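Local coordinates for endo-alpha-mannosidase (Bacteroides thetaiotaomicron, PDB 4ACY), which hydrolyses internal alpha-mannosidic linkages as a family GH99 endo-alpha-mannosidase, the type of enzyme that takes part in N-glycan processing, at residues A[149-154]-A[169-174]. Residues are numbered along the deposited sequence; the frame is centred on the assembly and turned at random.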
# COMPACT_ATOMS: atom_id res chain seq x y z
N VAL A 149 -9.86 7.84 -2.42
CA VAL A 149 -9.45 6.84 -1.42
C VAL A 149 -10.06 5.48 -1.76
O VAL A 149 -11.28 5.37 -1.96
CB VAL A 149 -9.92 7.25 -0.00
CG1 VAL A 149 -9.61 6.18 1.02
CG2 VAL A 149 -9.30 8.61 0.41
N CYS A 150 -9.23 4.44 -1.83
CA CYS A 150 -9.75 3.09 -1.90
C CYS A 150 -9.18 2.31 -0.72
O CYS A 150 -8.49 2.89 0.13
CB CYS A 150 -9.42 2.43 -3.25
SG CYS A 150 -7.66 2.10 -3.55
N PHE A 151 -9.45 1.01 -0.66
CA PHE A 151 -9.17 0.26 0.56
C PHE A 151 -8.32 -0.96 0.30
O PHE A 151 -8.49 -1.64 -0.72
CB PHE A 151 -10.49 -0.09 1.27
CG PHE A 151 -11.18 1.11 1.82
CD1 PHE A 151 -11.86 1.99 0.96
CD2 PHE A 151 -11.11 1.40 3.17
CE1 PHE A 151 -12.47 3.16 1.47
CE2 PHE A 151 -11.71 2.55 3.68
CZ PHE A 151 -12.39 3.43 2.83
N HIS A 152 -7.40 -1.20 1.24
CA HIS A 152 -6.44 -2.30 1.18
C HIS A 152 -6.80 -3.26 2.31
O HIS A 152 -6.52 -2.98 3.47
CB HIS A 152 -5.02 -1.73 1.38
CG HIS A 152 -3.92 -2.69 1.03
ND1 HIS A 152 -2.60 -2.40 1.26
CD2 HIS A 152 -3.95 -3.92 0.46
CE1 HIS A 152 -1.85 -3.41 0.84
NE2 HIS A 152 -2.65 -4.35 0.35
N ILE A 153 -7.47 -4.35 1.97
CA ILE A 153 -7.99 -5.27 2.98
C ILE A 153 -6.89 -6.18 3.51
O ILE A 153 -6.32 -6.99 2.77
CB ILE A 153 -9.16 -6.11 2.42
CG1 ILE A 153 -10.23 -5.18 1.82
CG2 ILE A 153 -9.77 -7.05 3.50
CD1 ILE A 153 -10.95 -4.30 2.83
N GLU A 154 -6.62 -6.04 4.80
CA GLU A 154 -5.46 -6.69 5.41
C GLU A 154 -5.87 -8.03 6.03
O GLU A 154 -7.06 -8.31 6.10
CB GLU A 154 -4.83 -5.78 6.46
CG GLU A 154 -4.34 -4.45 5.87
CD GLU A 154 -2.99 -4.55 5.18
OE1 GLU A 154 -2.41 -5.66 5.14
OE2 GLU A 154 -2.51 -3.49 4.69
N GLN A 169 -19.26 -4.52 2.72
CA GLN A 169 -20.55 -3.90 2.98
C GLN A 169 -20.38 -2.68 3.87
O GLN A 169 -20.97 -1.64 3.61
CB GLN A 169 -21.52 -4.87 3.64
CG GLN A 169 -21.89 -6.06 2.80
CD GLN A 169 -22.67 -7.09 3.60
OE1 GLN A 169 -23.61 -6.73 4.31
NE2 GLN A 169 -22.29 -8.35 3.50
N TYR A 170 -19.56 -2.81 4.92
CA TYR A 170 -19.32 -1.68 5.80
C TYR A 170 -18.69 -0.51 5.05
O TYR A 170 -19.11 0.64 5.20
CB TYR A 170 -18.44 -2.06 7.02
CG TYR A 170 -18.26 -0.85 7.91
CD1 TYR A 170 -19.19 -0.54 8.91
CD2 TYR A 170 -17.19 0.03 7.72
CE1 TYR A 170 -19.04 0.59 9.70
CE2 TYR A 170 -17.03 1.16 8.51
CZ TYR A 170 -17.96 1.43 9.50
OH TYR A 170 -17.80 2.55 10.26
N ILE A 171 -17.68 -0.80 4.24
CA ILE A 171 -16.93 0.23 3.53
C ILE A 171 -17.84 0.96 2.53
O ILE A 171 -17.88 2.18 2.50
CB ILE A 171 -15.69 -0.37 2.83
CG1 ILE A 171 -14.62 -0.71 3.89
CG2 ILE A 171 -15.12 0.57 1.77
CD1 ILE A 171 -13.50 -1.65 3.40
N VAL A 172 -18.59 0.19 1.74
CA VAL A 172 -19.50 0.76 0.74
C VAL A 172 -20.63 1.55 1.42
O VAL A 172 -20.95 2.66 1.00
CB VAL A 172 -20.05 -0.31 -0.23
CG1 VAL A 172 -21.16 0.26 -1.12
CG2 VAL A 172 -18.93 -0.89 -1.11
N ASP A 173 -21.23 0.99 2.46
CA ASP A 173 -22.33 1.67 3.16
C ASP A 173 -21.89 2.95 3.85
O ASP A 173 -22.63 3.93 3.88
CB ASP A 173 -22.98 0.76 4.21
CG ASP A 173 -23.80 -0.35 3.59
OD1 ASP A 173 -24.08 -0.32 2.37
OD2 ASP A 173 -24.16 -1.29 4.33
N THR A 174 -20.70 2.94 4.42
CA THR A 174 -20.24 4.06 5.22
C THR A 174 -19.55 5.14 4.38
O THR A 174 -19.74 6.33 4.63
CB THR A 174 -19.30 3.59 6.35
OG1 THR A 174 -19.90 2.48 7.04
CG2 THR A 174 -19.00 4.72 7.32
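The ring of F151 carries I171 on one face. The CG2 methyl of I171 sits 3.8 Å from the centroid of the F151 ring, 18° off the ring normal, a CH-pi contact shifted toward the CD1 and CE1 rim. Its closest approach is 3.6 Å, from I171 CG2 to F151 CD1. The other branch of I171, ending in CD1, reaches the CG and CD2 side of the ring and CB. I171 CD1 lies 3.9 Å from F151 CD2 and 4.0 Å from F151 CB. The two side chains run past each other in opposite directions. In I171, CG1 is anti to the carbonyl carbon (chi1 -73°) and CG2 is anti to the backbone N, which spreads the branches along F151. The second flat group, the Y170 ring, has T174 OG1 over its centre, 3.2 Å above the plane.

I153 makes the second touch. It meets I171 tip to tip, with 3.7 Å between I153 CD1 and I171 CD1. The CB of I153 points across the direction to the helix, but its CD1 end comes nearer. Within 169-174, I171 alone touches F151 and I153. All three are buried, and the contact is wholly apolar.

Within the helix, T174 OG1 donates to Y170 O (2.7 Å), which also accepts from T174 N on the opposite face of its carbonyl plane.

F151 points at helix 161-175 from strand 148-153 of the parallel eight-stranded TIM barrel, while H152 points away from it. The helix packs on the outside of the barrel and leads to strand 189-192, giving a beta-alpha-beta unit. F190 of that strand touches both F151 and I171. V122 and W124 of strand 117-124 and V135 of helix 133-145 also border F151, and the ring of Y175 lies near parallel to it.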